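Lactate dehydrogenase, adjacent gene encodes predicted malate dehydrogenase (PDB 4ND2) probably interconverts pyruvate and (S)-lactate using NADH and NAD(+), and is seen here with pyruvate and a 3-acetylpyridine analogue of the cofactor. Local coordinates at residues Ser12-Gly17 against Thr231-Pro236; Phe116-Thr121 against Lys141-Ala146; Leu149-Phe154 against Ser170-Gly175. All coordinates share one frame; numbering follows the deposited sequence.

Interaction 1 (Ser12-Gly17 against Thr231-Pro236); sequences SGQIGG and TAYFAP. With A3D (3-acetylpyridine adenine dinucleotide), chain C; PYR (pyruvic acid), chain D.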
loop_
_atom_site.group_PDB
_atom_site.type_symbol
_atom_site.label_atom_id
_atom_site.label_comp_id
_atom_site.label_asym_id
_atom_site.label_seq_id
_atom_site.Cartn_x
_atom_site.Cartn_y
_atom_site.Cartn_z
ATOM N N SER A 12 -9.151 22.941 10.327
ATOM C CA SER A 12 -8.716 21.690 10.942
ATOM C C SER A 12 -9.818 21.059 11.784
ATOM O O SER A 12 -9.568 20.532 12.871
ATOM C CB SER A 12 -7.468 21.942 11.788
ATOM O OG SER A 12 -6.464 22.560 10.998
ATOM N N GLY A 13 -11.043 21.104 11.267
ATOM C CA GLY A 13 -12.174 20.453 11.911
ATOM C C GLY A 13 -12.273 18.994 11.508
ATOM O O GLY A 13 -11.260 18.332 11.279
ATOM N N GLN A 14 -13.502 18.497 11.410
ATOM C CA GLN A 14 -13.750 17.077 11.154
ATOM C C GLN A 14 -13.070 16.601 9.872
ATOM O O GLN A 14 -12.329 15.622 9.886
ATOM C CB GLN A 14 -15.255 16.802 11.071
ATOM C CG GLN A 14 -16.014 16.992 12.377
ATOM C CD GLN A 14 -15.747 15.882 13.377
ATOM O OE1 GLN A 14 -14.667 15.809 13.963
ATOM N NE2 GLN A 14 -16.734 15.016 13.585
ATOM N N ILE A 15 -13.309 17.308 8.773
ATOM C CA ILE A 15 -12.738 16.926 7.479
ATOM C C ILE A 15 -11.235 17.177 7.429
ATOM O O ILE A 15 -10.479 16.309 7.000
ATOM C CB ILE A 15 -13.432 17.663 6.319
ATOM C CG1 ILE A 15 -14.865 17.153 6.193
ATOM C CG2 ILE A 15 -12.684 17.441 5.007
ATOM C CD1 ILE A 15 -15.742 17.989 5.298
ATOM N N GLY A 16 -10.819 18.361 7.869
ATOM C CA GLY A 16 -9.414 18.754 7.852
ATOM C C GLY A 16 -8.492 17.769 8.543
ATOM O O GLY A 16 -7.435 17.424 8.013
ATOM N N GLY A 17 -8.894 17.312 9.724
ATOM C CA GLY A 17 -8.104 16.349 10.485
ATOM C C GLY A 17 -7.976 15.011 9.782
ATOM O O GLY A 17 -6.897 14.421 9.759
ATOM N N THR A 231 -22.130 17.011 9.566
ATOM C CA THR A 231 -22.268 16.358 8.267
ATOM C C THR A 231 -21.158 15.316 8.066
ATOM O O THR A 231 -20.282 15.163 8.917
ATOM C CB THR A 231 -22.265 17.401 7.127
ATOM O OG1 THR A 231 -21.283 18.413 7.387
ATOM C CG2 THR A 231 -23.631 18.064 7.011
ATOM N N ALA A 232 -21.214 14.592 6.948
ATOM C CA ALA A 232 -20.227 13.552 6.636
ATOM C C ALA A 232 -18.813 14.120 6.598
ATOM O O ALA A 232 -18.614 15.275 6.232
ATOM C CB ALA A 232 -20.555 12.893 5.303
ATOM N N TYR A 233 -17.830 13.305 6.967
ATOM C CA TYR A 233 -16.441 13.768 6.961
ATOM C C TYR A 233 -15.371 12.720 6.625
ATOM O O TYR A 233 -14.270 13.088 6.210
ATOM C CB TYR A 233 -16.116 14.480 8.284
ATOM C CG TYR A 233 -16.261 13.629 9.525
ATOM C CD1 TYR A 233 -15.140 13.133 10.181
ATOM C CD2 TYR A 233 -17.512 13.343 10.062
ATOM C CE1 TYR A 233 -15.257 12.361 11.323
ATOM C CE2 TYR A 233 -17.640 12.571 11.207
ATOM C CZ TYR A 233 -16.512 12.083 11.834
ATOM O OH TYR A 233 -16.633 11.316 12.975
ATOM N N PHE A 234 -15.682 11.434 6.772
ATOM C CA PHE A 234 -14.745 10.373 6.382
ATOM C C PHE A 234 -14.585 10.282 4.859
ATOM O O PHE A 234 -13.465 10.294 4.346
ATOM C CB PHE A 234 -15.186 9.016 6.943
ATOM C CG PHE A 234 -15.007 8.886 8.431
ATOM C CD1 PHE A 234 -16.104 8.839 9.282
ATOM C CD2 PHE A 234 -13.736 8.817 8.982
ATOM C CE1 PHE A 234 -15.935 8.718 10.654
ATOM C CE2 PHE A 234 -13.558 8.702 10.353
ATOM C CZ PHE A 234 -14.659 8.651 11.188
ATOM N N ALA A 235 -15.704 10.187 4.144
ATOM C CA ALA A 235 -15.674 10.076 2.680
ATOM C C ALA A 235 -15.295 11.386 1.976
ATOM O O ALA A 235 -14.524 11.356 1.020
ATOM C CB ALA A 235 -16.996 9.532 2.144
ATOM N N PRO A 236 -15.831 12.537 2.435
ATOM C CA PRO A 236 -15.385 13.804 1.837
ATOM C C PRO A 236 -13.877 14.039 1.960
ATOM O O PRO A 236 -13.263 14.578 1.039
ATOM C CB PRO A 236 -16.163 14.861 2.627
ATOM C CG PRO A 236 -17.389 14.154 3.083
ATOM C CD PRO A 236 -16.961 12.741 3.359
HETATM P PA A3D C . -16.058 21.662 11.143
HETATM O O1A A3D C . -15.742 20.367 11.840
HETATM O O2A A3D C . -16.979 22.652 11.805
HETATM O O5B A3D C . -14.679 22.409 10.816
HETATM C C5B A3D C . -14.627 23.742 10.321
HETATM C C4B A3D C . -13.306 24.344 10.772
HETATM O O4B A3D C . -13.078 25.583 10.099
HETATM C C3B A3D C . -13.277 24.635 12.272
HETATM O O3B A3D C . -12.205 23.932 12.911
HETATM C C2B A3D C . -13.090 26.138 12.366
HETATM O O2B A3D C . -12.268 26.556 13.459
HETATM C C1B A3D C . -12.454 26.466 11.028
HETATM N N9A A3D C . -12.607 27.881 10.633
HETATM C C8A A3D C . -13.658 28.696 10.846
HETATM N N7A A3D C . -13.409 29.927 10.333
HETATM C C5A A3D C . -12.182 29.902 9.788
HETATM C C6A A3D C . -11.305 30.856 9.081
HETATM N N6A A3D C . -11.703 32.131 8.849
HETATM N N1A A3D C . -10.093 30.408 8.674
HETATM C C2A A3D C . -9.673 29.146 8.892
HETATM N N3A A3D C . -10.423 28.230 9.531
HETATM C C4A A3D C . -11.659 28.547 9.988
HETATM O O3 A3D C . -16.660 21.395 9.668
HETATM P PN A3D C . -16.343 20.098 8.755
HETATM O O1N A3D C . -17.218 18.966 9.215
HETATM O O2N A3D C . -14.856 19.891 8.654
HETATM O O5D A3D C . -16.860 20.611 7.323
HETATM C C5D A3D C . -16.174 21.683 6.684
HETATM C C4D A3D C . -16.935 22.191 5.465
HETATM O O4D A3D C . -16.985 21.172 4.459
HETATM C C3D A3D C . -18.382 22.575 5.763
HETATM O O3D A3D C . -18.702 23.800 5.104
HETATM C C2D A3D C . -19.200 21.454 5.163
HETATM O O2D A3D C . -20.504 21.856 4.734
HETATM C C1D A3D C . -18.327 21.061 3.985
HETATM N N1N A3D C . -18.598 19.723 3.465
HETATM C C2N A3D C . -18.733 19.578 2.138
HETATM C C3N A3D C . -18.991 18.334 1.581
HETATM C C7N A3D C . -19.141 18.172 0.099
HETATM O O7N A3D C . -19.433 17.074 -0.330
HETATM C C8N A3D C . -18.918 19.332 -0.822
HETATM C C4N A3D C . -19.104 17.230 2.416
HETATM C C5N A3D C . -18.957 17.402 3.784
HETATM C C6N A3D C . -18.704 18.670 4.288
HETATM C C PYR D . -22.365 15.953 1.618
HETATM O O PYR D . -22.199 15.033 2.452
HETATM O OXT PYR D . -22.650 15.700 0.427
HETATM C CA PYR D . -22.242 17.352 2.039
HETATM O O3 PYR D . -22.170 18.232 1.197
HETATM C CB PYR D . -22.212 17.682 3.502
#
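Gln14 lays its terminal amide over one face of the Tyr233 ring, NE2 standing 3.4 Å above the plane and displaced toward the rim. Amide and ring planes lie 29° apart, a stack; the chain bends back at chi2 (-73°) to bring the amide there. Phe234 CD1 lies against the opposite face. Ile15 CG1 meets Tyr233 CB at 3.6 Å and Ile15 CD1 reaches Pro236 CB at 4.1 Å. No hydrogen bond joins the two segments, and the dinucleotide lies against both. Ile15 CD1 comes to 3.2 Å from C6N of the pyridine ring, while Pro236 CG approaches C4N at 3.6 Å. The diphosphate is held by backbone amides at the start of helix 14-26. Gln14 N donates to the cofactor oxygen O1A over 2.9 Å, nearly straight. Ile15 N donates likewise to O2N over 3.0 Å. Gly13, the N-cap, packs its CA on the ester oxygen O5B on the adenosine side, where a side chain would collide. Farther out, Asp47 of the second subunit accepts from the amides of Tyr233, Phe234 and Ala235, fixing that segment's first helical turn. The arrangement is a Rossmann-type glycine-rich turn flanked by helix 234-248 of the alpha/beta C-terminal domain.

Interaction 2 (Phe116-Thr121 against Lys141-Ala146); sequences FVICIT and KVCGMA. With A3D (3-acetylpyridine adenine dinucleotide), chain C.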
loop_
_atom_site.group_PDB
_atom_site.type_symbol
_atom_site.label_atom_id
_atom_site.label_comp_id
_atom_site.label_asym_id
_atom_site.label_seq_id
_atom_site.Cartn_x
_atom_site.Cartn_y
_atom_site.Cartn_z
ATOM N N PHE A 116 -2.433 24.350 -6.366
ATOM C CA PHE A 116 -3.678 23.775 -6.860
ATOM C C PHE A 116 -4.677 23.802 -5.710
ATOM O O PHE A 116 -4.431 23.201 -4.665
ATOM C CB PHE A 116 -3.444 22.340 -7.336
ATOM C CG PHE A 116 -4.658 21.682 -7.931
ATOM C CD1 PHE A 116 -5.281 22.227 -9.047
ATOM C CD2 PHE A 116 -5.164 20.504 -7.396
ATOM C CE1 PHE A 116 -6.392 21.618 -9.609
ATOM C CE2 PHE A 116 -6.273 19.891 -7.954
ATOM C CZ PHE A 116 -6.887 20.448 -9.062
ATOM N N VAL A 117 -5.788 24.510 -5.891
ATOM C CA VAL A 117 -6.748 24.722 -4.809
ATOM C C VAL A 117 -7.965 23.818 -4.966
ATOM O O VAL A 117 -8.642 23.858 -5.994
ATOM C CB VAL A 117 -7.210 26.192 -4.745
ATOM C CG1 VAL A 117 -8.269 26.381 -3.664
ATOM C CG2 VAL A 117 -6.016 27.107 -4.501
ATOM N N ILE A 118 -8.237 23.016 -3.936
ATOM C CA ILE A 118 -9.418 22.155 -3.886
ATOM C C ILE A 118 -10.353 22.649 -2.779
ATOM O O ILE A 118 -10.037 22.533 -1.593
ATOM C CB ILE A 118 -9.041 20.683 -3.608
ATOM C CG1 ILE A 118 -8.075 20.158 -4.679
ATOM C CG2 ILE A 118 -10.290 19.812 -3.546
ATOM C CD1 ILE A 118 -7.333 18.898 -4.278
ATOM N N CYS A 119 -11.498 23.204 -3.167
ATOM C CA CYS A 119 -12.490 23.678 -2.204
ATOM C C CYS A 119 -13.406 22.549 -1.751
ATOM O O CYS A 119 -13.816 21.717 -2.559
ATOM C CB CYS A 119 -13.335 24.798 -2.809
ATOM S SG CYS A 119 -12.390 26.272 -3.229
ATOM N N ILE A 120 -13.700 22.517 -0.454
ATOM C CA ILE A 120 -14.695 21.602 0.113
ATOM C C ILE A 120 -15.848 22.377 0.772
ATOM O O ILE A 120 -16.984 21.907 0.785
ATOM C CB ILE A 120 -14.051 20.631 1.128
ATOM C CG1 ILE A 120 -12.926 19.836 0.449
ATOM C CG2 ILE A 120 -15.101 19.696 1.722
ATOM C CD1 ILE A 120 -12.220 18.848 1.348
ATOM N N THR A 121 -15.546 23.560 1.307
ATOM C CA THR A 121 -16.532 24.435 1.957
ATOM C C THR A 121 -17.837 24.570 1.168
ATOM O O THR A 121 -17.811 24.869 -0.027
ATOM C CB THR A 121 -15.936 25.845 2.156
ATOM O OG1 THR A 121 -14.672 25.740 2.823
ATOM C CG2 THR A 121 -16.872 26.726 2.973
ATOM N N LYS A 141 -6.626 25.930 -11.984
ATOM C CA LYS A 141 -5.950 25.644 -10.717
ATOM C C LYS A 141 -6.877 25.756 -9.502
ATOM O O LYS A 141 -6.424 25.618 -8.363
ATOM C CB LYS A 141 -4.750 26.580 -10.541
ATOM C CG LYS A 141 -3.661 26.415 -11.592
ATOM C CD LYS A 141 -2.928 25.082 -11.489
ATOM C CE LYS A 141 -2.002 25.012 -10.284
ATOM N NZ LYS A 141 -0.836 25.930 -10.398
ATOM N N VAL A 142 -8.163 26.004 -9.743
ATOM C CA VAL A 142 -9.159 26.075 -8.676
ATOM C C VAL A 142 -10.349 25.183 -9.019
ATOM O O VAL A 142 -10.960 25.333 -10.078
ATOM C CB VAL A 142 -9.664 27.517 -8.456
ATOM C CG1 VAL A 142 -10.694 27.559 -7.333
ATOM C CG2 VAL A 142 -8.500 28.452 -8.157
ATOM N N CYS A 143 -10.670 24.255 -8.123
ATOM C CA CYS A 143 -11.808 23.365 -8.315
ATOM C C CYS A 143 -12.422 22.980 -6.972
ATOM O O CYS A 143 -11.888 23.326 -5.914
ATOM C CB CYS A 143 -11.380 22.115 -9.083
ATOM S SG CYS A 143 -10.276 21.023 -8.162
ATOM N N GLY A 144 -13.547 22.274 -7.019
ATOM C CA GLY A 144 -14.252 21.861 -5.809
ATOM C C GLY A 144 -14.440 20.361 -5.719
ATOM O O GLY A 144 -14.754 19.711 -6.717
ATOM N N MET A 145 -14.252 19.812 -4.520
ATOM C CA MET A 145 -14.571 18.413 -4.258
ATOM C C MET A 145 -16.076 18.270 -4.095
ATOM O O MET A 145 -16.671 18.880 -3.207
ATOM C CB MET A 145 -13.873 17.909 -2.991
ATOM C CG MET A 145 -13.971 16.401 -2.766
ATOM S SD MET A 145 -15.627 15.761 -2.427
ATOM C CE MET A 145 -15.965 16.485 -0.825
ATOM N N ALA A 146 -16.683 17.458 -4.954
ATOM C CA ALA A 146 -18.092 17.110 -4.815
ATOM C C ALA A 146 -18.410 15.845 -5.595
ATOM O O ALA A 146 -18.901 14.872 -5.031
ATOM C CB ALA A 146 -18.977 18.256 -5.281
HETATM P PA A3D C . -16.058 21.662 11.143
HETATM O O1A A3D C . -15.742 20.367 11.840
HETATM O O2A A3D C . -16.979 22.652 11.805
HETATM O O5B A3D C . -14.679 22.409 10.816
HETATM C C5B A3D C . -14.627 23.742 10.321
HETATM C C4B A3D C . -13.306 24.344 10.772
HETATM O O4B A3D C . -13.078 25.583 10.099
HETATM C C3B A3D C . -13.277 24.635 12.272
HETATM O O3B A3D C . -12.205 23.932 12.911
HETATM C C2B A3D C . -13.090 26.138 12.366
HETATM O O2B A3D C . -12.268 26.556 13.459
HETATM C C1B A3D C . -12.454 26.466 11.028
HETATM N N9A A3D C . -12.607 27.881 10.633
HETATM C C8A A3D C . -13.658 28.696 10.846
HETATM N N7A A3D C . -13.409 29.927 10.333
HETATM C C5A A3D C . -12.182 29.902 9.788
HETATM C C6A A3D C . -11.305 30.856 9.081
HETATM N N6A A3D C . -11.703 32.131 8.849
HETATM N N1A A3D C . -10.093 30.408 8.674
HETATM C C2A A3D C . -9.673 29.146 8.892
HETATM N N3A A3D C . -10.423 28.230 9.531
HETATM C C4A A3D C . -11.659 28.547 9.988
HETATM O O3 A3D C . -16.660 21.395 9.668
HETATM P PN A3D C . -16.343 20.098 8.755
HETATM O O1N A3D C . -17.218 18.966 9.215
HETATM O O2N A3D C . -14.856 19.891 8.654
HETATM O O5D A3D C . -16.860 20.611 7.323
HETATM C C5D A3D C . -16.174 21.683 6.684
HETATM C C4D A3D C . -16.935 22.191 5.465
HETATM O O4D A3D C . -16.985 21.172 4.459
HETATM C C3D A3D C . -18.382 22.575 5.763
HETATM O O3D A3D C . -18.702 23.800 5.104
HETATM C C2D A3D C . -19.200 21.454 5.163
HETATM O O2D A3D C . -20.504 21.856 4.734
HETATM C C1D A3D C . -18.327 21.061 3.985
HETATM N N1N A3D C . -18.598 19.723 3.465
HETATM C C2N A3D C . -18.733 19.578 2.138
HETATM C C3N A3D C . -18.991 18.334 1.581
HETATM C C7N A3D C . -19.141 18.172 0.099
HETATM O O7N A3D C . -19.433 17.074 -0.330
HETATM C C8N A3D C . -18.918 19.332 -0.822
HETATM C C4N A3D C . -19.104 17.230 2.416
HETATM C C5N A3D C . -18.957 17.402 3.784
HETATM C C6N A3D C . -18.704 18.670 4.288
#
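Lys141 O receives the amide of Val117 in a nearly straight bond, 2.8 Å from Val117 N to that oxygen, the first rung of a parallel pairing. Three more follow: Cys143 N to Val117 O, Cys119 N to Cys143 O and, at 2.8 Å, Met145 N to Cys119 O. Three carbonyls have a second, weaker contact from a CA-H group: Val142 CA on Val117 O, Ile118 CA on Cys143 O, and Gly144 CA at 3.3 Å from Cys119 O. On the sheet face of Ile118 and Cys143, sulfur meets ring: SG of Cys143 touches CZ of Phe116 at 3.6 Å, standing 50° off the ring normal, an oblique sulfur-aromatic contact. A chi1 of 68°, with SG between backbone N and carbonyl carbon, turns the thiol toward the ring. Ile118 CG2 and Ile120 CG1 each approach Met145 CB at 4.1 Å. Helix 234-248 packs on this side, Tyr247 stacking on Phe116 and Met243 touching Cys143; Val117, Cys119 and Val142 face helix 124-135 instead. Past the C-terminal ends of the two strands, Ile120 and Met145 reach the cofactor analogue, with Ile120 O 3.2 Å from C2N and the Met145 methyl CE near the acetyl oxygen O7N. The chemistry thus implies that backbone bonds set the register of this beta-alpha-beta unit, while apolar and sulfur groups fill its faces and its C-terminal ends border the pyridine ring.

Interaction 3 (Leu149-Phe154 against Ser170-Gly175); sequences LDSSRF and SANVIG. With PYR (pyruvic acid), chain D.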
loop_
_atom_site.group_PDB
_atom_site.type_symbol
_atom_site.label_atom_id
_atom_site.label_comp_id
_atom_site.label_asym_id
_atom_site.label_seq_id
_atom_site.Cartn_x
_atom_site.Cartn_y
_atom_site.Cartn_z
ATOM N N LEU A 149 -17.354 12.407 -4.297
ATOM C CA LEU A 149 -18.224 11.954 -3.212
ATOM C C LEU A 149 -19.574 11.478 -3.751
ATOM O O LEU A 149 -20.027 10.384 -3.418
ATOM C CB LEU A 149 -18.436 13.068 -2.183
ATOM C CG LEU A 149 -19.320 12.733 -0.979
ATOM C CD1 LEU A 149 -18.689 11.646 -0.120
ATOM C CD2 LEU A 149 -19.578 13.986 -0.158
ATOM N N ASP A 150 -20.206 12.309 -4.578
ATOM C CA ASP A 150 -21.522 11.990 -5.141
ATOM C C ASP A 150 -21.471 10.725 -5.999
ATOM O O ASP A 150 -22.318 9.842 -5.861
ATOM C CB ASP A 150 -22.063 13.166 -5.967
ATOM C CG ASP A 150 -22.440 14.368 -5.109
ATOM O OD1 ASP A 150 -22.807 14.182 -3.929
ATOM O OD2 ASP A 150 -22.382 15.509 -5.618
ATOM N N SER A 151 -20.466 10.638 -6.864
ATOM C CA SER A 151 -20.292 9.471 -7.730
ATOM C C SER A 151 -19.934 8.214 -6.938
ATOM O O SER A 151 -20.399 7.125 -7.268
ATOM C CB SER A 151 -19.227 9.741 -8.790
ATOM O OG SER A 151 -19.558 10.888 -9.553
ATOM N N SER A 152 -19.124 8.364 -5.889
ATOM C CA SER A 152 -18.774 7.225 -5.030
ATOM C C SER A 152 -20.007 6.649 -4.338
ATOM O O SER A 152 -20.159 5.428 -4.239
ATOM C CB SER A 152 -17.721 7.617 -3.987
ATOM O OG SER A 152 -16.481 7.915 -4.606
ATOM N N ARG A 153 -20.885 7.528 -3.863
ATOM C CA ARG A 153 -22.157 7.105 -3.289
ATOM C C ARG A 153 -23.011 6.396 -4.346
ATOM O O ARG A 153 -23.551 5.325 -4.091
ATOM C CB ARG A 153 -22.910 8.304 -2.711
ATOM C CG ARG A 153 -22.282 8.854 -1.437
ATOM C CD ARG A 153 -22.726 10.277 -1.151
ATOM N NE ARG A 153 -22.297 10.721 0.177
ATOM C CZ ARG A 153 -22.476 11.950 0.655
ATOM N NH1 ARG A 153 -23.075 12.886 -0.080
ATOM N NH2 ARG A 153 -22.047 12.249 1.877
ATOM N N PHE A 154 -23.105 7.005 -5.525
ATOM C CA PHE A 154 -23.874 6.464 -6.652
ATOM C C PHE A 154 -23.355 5.070 -7.024
ATOM O O PHE A 154 -24.129 4.113 -7.087
ATOM C CB PHE A 154 -23.779 7.448 -7.835
ATOM C CG PHE A 154 -24.723 7.167 -8.985
ATOM C CD1 PHE A 154 -25.977 6.596 -8.793
ATOM C CD2 PHE A 154 -24.361 7.541 -10.274
ATOM C CE1 PHE A 154 -26.826 6.371 -9.866
ATOM C CE2 PHE A 154 -25.208 7.321 -11.350
ATOM C CZ PHE A 154 -26.443 6.733 -11.144
ATOM N N SER A 170 -18.894 1.701 -13.069
ATOM C CA SER A 170 -18.634 3.023 -13.627
ATOM C C SER A 170 -19.928 3.823 -13.545
ATOM O O SER A 170 -20.961 3.387 -14.057
ATOM C CB SER A 170 -18.178 2.913 -15.084
ATOM O OG SER A 170 -17.953 4.196 -15.654
ATOM N N ALA A 171 -19.877 4.976 -12.882
ATOM C CA ALA A 171 -21.057 5.825 -12.719
ATOM C C ALA A 171 -20.654 7.255 -12.360
ATOM O O ALA A 171 -19.772 7.466 -11.528
ATOM C CB ALA A 171 -21.977 5.253 -11.654
ATOM N N ASN A 172 -21.306 8.226 -12.997
ATOM C CA ASN A 172 -20.992 9.632 -12.797
ATOM C C ASN A 172 -22.191 10.414 -12.286
ATOM O O ASN A 172 -23.329 10.163 -12.695
ATOM C CB ASN A 172 -20.503 10.254 -14.105
ATOM C CG ASN A 172 -19.074 9.871 -14.430
ATOM O OD1 ASN A 172 -18.150 10.206 -13.686
ATOM N ND2 ASN A 172 -18.882 9.165 -15.538
ATOM N N VAL A 173 -21.918 11.344 -11.376
ATOM C CA VAL A 173 -22.875 12.365 -10.982
ATOM C C VAL A 173 -22.316 13.691 -11.481
ATOM O O VAL A 173 -21.128 13.974 -11.305
ATOM C CB VAL A 173 -23.071 12.423 -9.453
ATOM C CG1 VAL A 173 -23.998 13.572 -9.072
ATOM C CG2 VAL A 173 -23.614 11.100 -8.933
ATOM N N ILE A 174 -23.171 14.487 -12.117
ATOM C CA ILE A 174 -22.772 15.782 -12.664
ATOM C C ILE A 174 -23.739 16.878 -12.228
ATOM O O ILE A 174 -24.789 16.599 -11.646
ATOM C CB ILE A 174 -22.680 15.739 -14.206
ATOM C CG1 ILE A 174 -24.019 15.323 -14.829
ATOM C CG2 ILE A 174 -21.575 14.783 -14.636
ATOM C CD1 ILE A 174 -24.044 15.424 -16.339
ATOM N N GLY A 175 -23.372 18.124 -12.512
ATOM C CA GLY A 175 -24.172 19.281 -12.128
ATOM C C GLY A 175 -23.737 19.830 -10.784
ATOM O O GLY A 175 -22.666 19.490 -10.281
HETATM C C PYR D . -22.365 15.953 1.618
HETATM O O PYR D . -22.199 15.033 2.452
HETATM O OXT PYR D . -22.650 15.700 0.427
HETATM C CA PYR D . -22.242 17.352 2.039
HETATM O O3 PYR D . -22.170 18.232 1.197
HETATM C CB PYR D . -22.212 17.682 3.502
HETATM O O HOH W 1 -22.525 16.996 -8.079
#
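Phe154 presents its ring obliquely to the strand: CD2 touches Ala171 CB at 3.6 Å, CE2 lies near Asn172 O, and Val173 CG2 comes in beside CB of the phenylalanine. With CG anti to the backbone N (chi1 -169°), the ring leaves helix 147-162 toward residues 171-173, and Ile212 and Thr216 of helix 206-227 add to its surroundings. The other flat group, the guanidinium of Arg153, ends a chain that leads away from this strand. Leu149 CD2 lies 3.4 Å over one of its faces, and pyruvate O sits at its edge, in plane. Two bonds hold the carboxylate: Arg153 NH2 to pyruvate O at 2.8 Å and Arg153 NH1 to pyruvate OXT at 2.9 Å, a side-by-side pairing that helps orient it; Arg90, Asn122 and His177 also bond to the pyruvate. The extended run from CG to NE carries the guanidinium to the substrate.

On the strand-facing side of the helix, Val173 N donates to Ser151 OG over 3.0 Å, at 158°. That hydroxyl also bonds to Gly147 O, a turn earlier on the helix, tying the strand amide to the helix backbone through one buried oxygen. Val173 further packs its CG1 on Asp150 CB at 3.7 Å. The carboxylate of Asp150 bonds through OD2 to ND1 of His177, the predicted proton acceptor; a water lies 2.9 Å from Asp150 OD2 and, by a weak bond, near Gly175 O. Asn172 turns from the helix, its ND2 bonding to Gly191 O of the third subunit. An arginine on the substrate carboxylate with an Asp-His pair is the hallmark of the lactate and malate dehydrogenase active site, here with arginine and aspartate on helix 147-162 and the histidine just past the strand that helix packs against.

Overall arrangement
Interactions 2 and 3 follow one another along the chain, and both are nested inside the long loop closed by interaction 1. Their centres lie about 15 Å (1 and 2), 19 Å (1 and 3) and 17 Å (2 and 3) apart, ringed about the cofactor analogue and pyruvate. Interaction 2 closes the edge of the six-stranded parallel sheet, from which strand 142-144 leads directly into helix 147-162 of interaction 3. Interaction 1 touches both: Ile15 meets Ile120 and Pro236 meets Met145, while Ala235 and Pro236 pack on Leu149. The NAD-binding and C-terminal domains thus meet around one active site, and interactions 1 and 3 also touch the second subunit.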